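N-acyl-D-glutamate deacylase (PDB 3GIP) catalyses the hydrolysis of N-acyl-D-glutamate to free the D-amino acid, probably with the help of bound zinc, as a member of the amidohydrolase superfamily. Local coordinates at residues 16-19 / 20-24; 189-192 / 193-197; 414-418 / 419-423. All blocks are in the same frame, centred on the assembly; numbering follows the deposited sequence.

Contact 1 of 3, residues 16-19 / 20-24; sequences IIDG and TGAPR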
loop_
_atom_site.group_PDB
_atom_site.type_symbol
_atom_site.label_atom_id
_atom_site.label_comp_id
_atom_site.label_asym_id
_atom_site.label_seq_id
_atom_site.Cartn_x
_atom_site.Cartn_y
_atom_site.Cartn_z
ATOM N N ILE A 16 -4.555 -1.894 25.723
ATOM C CA ILE A 16 -5.132 -1.330 24.518
ATOM C C ILE A 16 -4.458 -0.060 24.016
ATOM O O ILE A 16 -4.270 0.892 24.767
ATOM C CB ILE A 16 -6.623 -0.990 24.730
ATOM C CG1 ILE A 16 -7.421 -2.260 25.026
ATOM C CG2 ILE A 16 -7.174 -0.270 23.505
ATOM C CD1 ILE A 16 -7.558 -3.190 23.856
ATOM N N ILE A 17 -4.081 -0.072 22.742
ATOM C CA ILE A 17 -3.534 1.105 22.077
ATOM C C ILE A 17 -4.602 1.237 20.996
ATOM O O ILE A 17 -4.590 0.516 19.997
ATOM C CB ILE A 17 -2.131 0.857 21.476
ATOM C CG1 ILE A 17 -1.110 0.753 22.614
ATOM C CG2 ILE A 17 -1.752 1.997 20.533
ATOM C CD1 ILE A 17 0.340 0.743 22.166
ATOM N N ASP A 18 -5.548 2.146 21.230
ATOM C CA ASP A 18 -6.694 2.322 20.343
ATOM C C ASP A 18 -6.534 3.076 19.035
ATOM O O ASP A 18 -7.505 3.216 18.289
ATOM C CB ASP A 18 -7.859 2.939 21.128
ATOM C CG ASP A 18 -7.513 4.290 21.730
ATOM O OD1 ASP A 18 -6.577 4.954 21.230
ATOM O OD2 ASP A 18 -8.191 4.698 22.699
ATOM N N GLY A 19 -5.331 3.562 18.748
ATOM C CA GLY A 19 -5.116 4.280 17.505
ATOM C C GLY A 19 -5.277 5.788 17.578
ATOM O O GLY A 19 -4.950 6.490 16.622
ATOM N N THR A 20 -5.767 6.293 18.708
ATOM C CA THR A 20 -5.976 7.733 18.876
ATOM C C THR A 20 -4.715 8.473 19.308
ATOM O O THR A 20 -4.680 9.706 19.304
ATOM C CB THR A 20 -7.042 8.022 19.941
ATOM O OG1 THR A 20 -6.565 7.572 21.214
ATOM C CG2 THR A 20 -8.345 7.312 19.604
ATOM N N GLY A 21 -3.689 7.718 19.680
ATOM C CA GLY A 21 -2.450 8.323 20.135
ATOM C C GLY A 21 -2.427 8.408 21.650
ATOM O O GLY A 21 -1.398 8.725 22.249
ATOM N N ALA A 22 -3.561 8.115 22.277
ATOM C CA ALA A 22 -3.647 8.164 23.732
ATOM C C ALA A 22 -2.779 7.070 24.343
ATOM O O ALA A 22 -2.518 6.052 23.711
ATOM C CB ALA A 22 -5.097 7.996 24.176
ATOM N N PRO A 23 -2.314 7.270 25.586
ATOM C CA PRO A 23 -1.473 6.262 26.242
ATOM C C PRO A 23 -2.152 4.897 26.337
ATOM O O PRO A 23 -3.360 4.811 26.558
ATOM C CB PRO A 23 -1.226 6.867 27.621
ATOM C CG PRO A 23 -1.260 8.343 27.353
ATOM C CD PRO A 23 -2.446 8.472 26.425
ATOM N N ARG A 24 -1.371 3.834 26.177
ATOM C CA ARG A 24 -1.901 2.477 26.261
ATOM C C ARG A 24 -2.597 2.295 27.609
ATOM O O ARG A 24 -2.147 2.828 28.628
ATOM C CB ARG A 24 -0.762 1.463 26.114
ATOM C CG ARG A 24 0.254 1.495 27.249
ATOM C CD ARG A 24 1.513 0.729 26.879
ATOM N NE ARG A 24 2.275 1.429 25.851
ATOM C CZ ARG A 24 3.370 0.948 25.272
ATOM N NH1 ARG A 24 3.837 -0.244 25.617
ATOM N NH2 ARG A 24 4.002 1.666 24.353
HETATM O O HOH W 1 -3.659 4.870 21.603
#

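Contact 2 of 3, residues 189-192 / 193-197; sequences AYQP and GAVAQ. With ACY (acetic acid), chain C.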
loop_
_atom_site.group_PDB
_atom_site.type_symbol
_atom_site.label_atom_id
_atom_site.label_comp_id
_atom_site.label_asym_id
_atom_site.label_seq_id
_atom_site.Cartn_x
_atom_site.Cartn_y
_atom_site.Cartn_z
ATOM N N ALA A 189 6.032 7.954 -13.340
ATOM C CA ALA A 189 7.368 7.489 -13.694
ATOM C C ALA A 189 7.262 6.349 -14.704
ATOM O O ALA A 189 8.273 5.870 -15.215
ATOM C CB ALA A 189 8.106 7.003 -12.437
ATOM N N TYR A 190 6.032 5.921 -14.986
ATOM C CA TYR A 190 5.783 4.813 -15.907
ATOM C C TYR A 190 4.961 5.192 -17.132
ATOM O O TYR A 190 4.260 6.205 -17.146
ATOM C CB TYR A 190 5.011 3.696 -15.204
ATOM C CG TYR A 190 5.639 3.157 -13.948
ATOM C CD1 TYR A 190 6.922 2.622 -13.960
ATOM C CD2 TYR A 190 4.924 3.138 -12.749
ATOM C CE1 TYR A 190 7.480 2.075 -12.809
ATOM C CE2 TYR A 190 5.471 2.593 -11.596
ATOM C CZ TYR A 190 6.749 2.062 -11.634
ATOM O OH TYR A 190 7.296 1.515 -10.494
ATOM N N GLN A 191 5.046 4.350 -18.153
ATOM C CA GLN A 191 4.259 4.546 -19.360
ATOM C C GLN A 191 2.939 3.856 -19.045
ATOM O O GLN A 191 2.917 2.835 -18.355
ATOM C CB GLN A 191 4.925 3.865 -20.556
ATOM C CG GLN A 191 6.191 4.546 -21.028
ATOM C CD GLN A 191 5.953 5.987 -21.430
ATOM O OE1 GLN A 191 5.082 6.279 -22.252
ATOM N NE2 GLN A 191 6.728 6.897 -20.855
ATOM N N PRO A 192 1.817 4.396 -19.541
ATOM C CA PRO A 192 1.687 5.596 -20.373
ATOM C C PRO A 192 1.419 6.873 -19.574
ATOM O O PRO A 192 1.332 7.962 -20.143
ATOM C CB PRO A 192 0.514 5.240 -21.271
ATOM C CG PRO A 192 -0.397 4.549 -20.294
ATOM C CD PRO A 192 0.548 3.646 -19.510
ATOM N N GLY A 193 1.287 6.741 -18.256
ATOM C CA GLY A 193 1.011 7.900 -17.422
ATOM C C GLY A 193 1.971 9.067 -17.578
ATOM O O GLY A 193 1.569 10.226 -17.485
ATOM N N ALA A 194 3.240 8.760 -17.820
ATOM C CA ALA A 194 4.270 9.780 -17.977
ATOM C C ALA A 194 3.974 10.773 -19.099
ATOM O O ALA A 194 4.468 11.901 -19.086
ATOM C CB ALA A 194 5.618 9.112 -18.218
ATOM N N VAL A 195 3.169 10.349 -20.069
ATOM C CA VAL A 195 2.818 11.199 -21.203
ATOM C C VAL A 195 1.864 12.324 -20.810
ATOM O O VAL A 195 1.821 13.370 -21.461
ATOM C CB VAL A 195 2.158 10.361 -22.328
ATOM C CG1 VAL A 195 1.767 11.256 -23.495
ATOM C CG2 VAL A 195 3.113 9.272 -22.789
ATOM N N ALA A 196 1.112 12.108 -19.737
ATOM C CA ALA A 196 0.135 13.087 -19.267
ATOM C C ALA A 196 0.726 14.433 -18.858
ATOM O O ALA A 196 1.823 14.508 -18.299
ATOM C CB ALA A 196 -0.663 12.502 -18.102
ATOM N N GLN A 197 -0.017 15.494 -19.155
ATOM C CA GLN A 197 0.383 16.848 -18.802
ATOM C C GLN A 197 -0.558 17.359 -17.715
ATOM O O GLN A 197 -1.538 16.695 -17.372
ATOM C CB GLN A 197 0.327 17.764 -20.027
ATOM C CG GLN A 197 1.346 17.403 -21.095
ATOM C CD GLN A 197 1.435 18.439 -22.200
ATOM O OE1 GLN A 197 2.258 18.322 -23.109
ATOM N NE2 GLN A 197 0.589 19.460 -22.127
HETATM C C ACY C . 5.908 0.551 -7.434
HETATM O O ACY C . 5.864 1.315 -8.371
HETATM O OXT ACY C . 5.569 0.974 -6.217
HETATM C CH3 ACY C . 6.342 -0.872 -7.639
#

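Contact 3 of 3, residues 414-418 / 419-423; sequences FAERG and VLQPG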
loop_
_atom_site.group_PDB
_atom_site.type_symbol
_atom_site.label_atom_id
_atom_site.label_comp_id
_atom_site.label_asym_id
_atom_site.label_seq_id
_atom_site.Cartn_x
_atom_site.Cartn_y
_atom_site.Cartn_z
ATOM N N PHE A 414 -12.239 5.986 5.839
ATOM C CA PHE A 414 -12.829 4.754 6.341
ATOM C C PHE A 414 -13.573 4.987 7.641
ATOM O O PHE A 414 -12.966 5.124 8.705
ATOM C CB PHE A 414 -11.762 3.681 6.563
ATOM C CG PHE A 414 -11.001 3.318 5.328
ATOM C CD1 PHE A 414 -11.637 3.253 4.092
ATOM C CD2 PHE A 414 -9.647 3.015 5.399
ATOM C CE1 PHE A 414 -10.938 2.894 2.950
ATOM C CE2 PHE A 414 -8.939 2.653 4.258
ATOM C CZ PHE A 414 -9.587 2.594 3.031
ATOM N N ALA A 415 -14.897 5.029 7.553
ATOM C CA ALA A 415 -15.717 5.233 8.732
ATOM C C ALA A 415 -15.782 3.943 9.537
ATOM O O ALA A 415 -15.851 2.847 8.976
ATOM C CB ALA A 415 -17.119 5.672 8.329
ATOM N N GLU A 416 -15.742 4.089 10.855
ATOM C CA GLU A 416 -15.818 2.962 11.773
ATOM C C GLU A 416 -14.679 1.954 11.652
ATOM O O GLU A 416 -14.859 0.767 11.924
ATOM C CB GLU A 416 -17.166 2.255 11.610
ATOM C CG GLU A 416 -18.352 3.175 11.859
ATOM C CD GLU A 416 -18.338 3.778 13.252
ATOM O OE1 GLU A 416 -19.056 4.777 13.475
ATOM O OE2 GLU A 416 -17.617 3.253 14.128
ATOM N N ARG A 417 -13.507 2.432 11.246
ATOM C CA ARG A 417 -12.324 1.584 11.130
ATOM C C ARG A 417 -11.087 2.364 11.538
ATOM O O ARG A 417 -11.088 3.595 11.533
ATOM C CB ARG A 417 -12.135 1.072 9.699
ATOM C CG ARG A 417 -13.123 0.007 9.296
ATOM C CD ARG A 417 -12.800 -0.583 7.935
ATOM N NE ARG A 417 -13.963 -1.287 7.413
ATOM C CZ ARG A 417 -14.368 -2.482 7.823
ATOM N NH1 ARG A 417 -13.692 -3.134 8.760
ATOM N NH2 ARG A 417 -15.475 -3.011 7.317
ATOM N N GLY A 418 -10.033 1.638 11.893
ATOM C CA GLY A 418 -8.790 2.278 12.279
ATOM C C GLY A 418 -8.707 2.734 13.722
ATOM O O GLY A 418 -7.728 3.367 14.115
ATOM N N VAL A 419 -9.727 2.424 14.514
ATOM C CA VAL A 419 -9.738 2.810 15.922
ATOM C C VAL A 419 -10.477 1.775 16.754
ATOM O O VAL A 419 -11.441 1.166 16.292
ATOM C CB VAL A 419 -10.440 4.173 16.140
ATOM C CG1 VAL A 419 -9.616 5.298 15.534
ATOM C CG2 VAL A 419 -11.830 4.139 15.523
ATOM N N LEU A 420 -10.016 1.564 17.979
ATOM C CA LEU A 420 -10.688 0.626 18.861
ATOM C C LEU A 420 -11.620 1.428 19.761
ATOM O O LEU A 420 -11.204 1.966 20.786
ATOM C CB LEU A 420 -9.679 -0.162 19.708
ATOM C CG LEU A 420 -8.735 -1.112 18.963
ATOM C CD1 LEU A 420 -7.926 -1.906 19.978
ATOM C CD2 LEU A 420 -9.527 -2.064 18.066
ATOM N N GLN A 421 -12.879 1.522 19.347
ATOM C CA GLN A 421 -13.908 2.235 20.097
ATOM C C GLN A 421 -15.211 1.477 19.877
ATOM O O GLN A 421 -15.388 0.830 18.848
ATOM C CB GLN A 421 -14.045 3.679 19.594
ATOM C CG GLN A 421 -14.290 3.802 18.096
ATOM C CD GLN A 421 -14.430 5.246 17.633
ATOM O OE1 GLN A 421 -13.650 6.121 18.025
ATOM N NE2 GLN A 421 -15.418 5.498 16.776
ATOM N N PRO A 422 -16.138 1.535 20.845
ATOM C CA PRO A 422 -17.399 0.814 20.659
ATOM C C PRO A 422 -18.107 1.242 19.374
ATOM O O PRO A 422 -18.147 2.429 19.046
ATOM C CB PRO A 422 -18.194 1.186 21.909
ATOM C CG PRO A 422 -17.116 1.397 22.942
ATOM C CD PRO A 422 -16.087 2.185 22.165
ATOM N N GLY A 423 -18.650 0.271 18.647
ATOM C CA GLY A 423 -19.362 0.573 17.417
ATOM C C GLY A 423 -18.557 0.419 16.140
ATOM O O GLY A 423 -19.119 0.201 15.066
HETATM O O HOH W 2 -17.696 3.942 16.693
#

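Contact 1 of 3, residues 16-19 / 20-24
Ile16 and Arg24 face each other at the open end of the loop of a beta hairpin, strands 15-16 and 25-26, and the CA of Arg24 lies 3.2 Å from the carbonyl O of Ile16 in a CA-H...O contact. Two small side-chain turns follow one another at the tip: an Asx turn, in which Asp18 takes the backbone NH of Thr20, and an ST turn, in which Thr20 takes that of Ala22. The Asp18 carboxylate does most of the work through OD1, which accepts Thr20 N at 3.0 Å on its anti side and Thr20 OG1 at 2.6 Å on its syn side, both from the same face of the carboxylate plane and well out of it. With chi1 at 65°, Thr20 OG1 sits between its own backbone N and carbonyl carbon, placed both to donate a hydrogen bond to Asp18 OD1 and to accept one from Ala22 N at 3.2 Å. Gly19 and Gly21 have positive phi, which lets the chain reverse here.

Toward the strands, Ile17 and Arg24 run side by side in the same direction, CG1 of Ile17 against CB of Arg24 at 3.6 Å. The Ile17 CD1 methyl lies over one face of the Arg24 guanidinium, offset to its rim, while NE of that arginine forms a salt bridge with Glu398 of helix 397-404, the helix that Ile17 also packs on. Inside the loop, one water donates to Asp18 OD1 at 2.9 Å and to Ala22 O at 2.7 Å.

Contact 2 of 3, residues 189-192 / 193-197
Tyr190 and Ala194 set the shape of this loop, which follows strand 183-187 and leads into helix 198-210: Ala194 N gives a 2.8 Å hydrogen bond to Tyr190 O, almost in line with the carbonyl. Pro192, after a cis peptide bond, leads into a short 3-10 segment, 193-195, in which Val195 N bonds to Pro192 O at 3.0 Å from well above the carbonyl plane, and Ala196 N bonds to Gly193 O. Val195 has CG1 anti to the backbone N (chi1 179°), which leaves CG2 beside that N and 3.4 Å from Pro192 O. Arg220 hydrogen-bonds to the carbonyl oxygens of Ala194 and Ala196.

The Tyr190 side chain goes the other way. Its CB leaves the backbone pointing away from residues 193-197, and CG lies beside the backbone N (chi1 -55°), carrying the ring off into the metal site. There the ring meets that of the zinc ligand His218, their planes at about 55°, and also touches Ala111. Farther along, CE2 and CZ each lie 3.5 Å from the O atom of a bound acetate; that oxygen lies at the ring edge, in its plane. At the tip, OH donates to the same acetate oxygen at 2.6 Å and is hydrogen-bonded to Thr289 OG1 as well.

The nearest atom of the Tyr190 side chain is about 4 Å from the zinc ion. Held by Thr289 and the acetate, and close to a zinc-bound histidine, the hydroxyl lines the metal pocket; the acetate, though probably from the crystallisation liquor, marks a place where a carboxylate oxygen can be accepted there.

Contact 3 of 3, residues 414-418 / 419-423
A type II beta turn, Phe414 to Arg417, begins the long loop between helix 406-412 and strand 428-431, and the chain then curls so that the Glu416 carboxylate comes near Gln421 and Gly423. Glu416 stands third in the turn with positive phi, and its side chain bends at chi2 (-59°), which swings the carboxylate across the mouth of the loop. No direct hydrogen bond closes the gap: OE2 of Glu416 is 4.1 Å from NE2 of Gln421. A water fills the role instead, donating to Glu416 OE2 at 2.7 Å and to Pro422 O at 2.8 Å, and accepting from Gln421 NE2 at 2.8 Å. Gln421 is extended beyond CG, long enough to hand its amide NH to that water. Gly418, with positive phi, turns the chain at the bend.

Arg417 points its CB away from 419-423 and reaches the later part of the same loop, with a salt bridge from NH1 to Asp427 and a cation-pi contact with Trp425. Phe414 touches Ala141 of strand 139-145 and Ile63 of strand 57-64; Leu420 touches Pro60 of strand 57-64 and Ile36 of strand 35-40.

From the N terminus, contact 1 comes first, closing the hairpin loop between strands 15-16 and 25-26; contact 2 spans the loop between strand 183-187 and helix 198-210, and contact 3 closes the loop before strand 428-431. They lie in series, so none nests in or crosses another. Contacts 1 and 3 nevertheless meet in space, centres about 13 Å apart: Asp18 O lies 3.0 Å from Leu420 N, probably a hydrogen bond, and Ile16 packs on Leu420, so an early and a late part of the chain are joined. Contact 2 lies on the opposite side of the chain's centre, and reaches the zinc site through Tyr190.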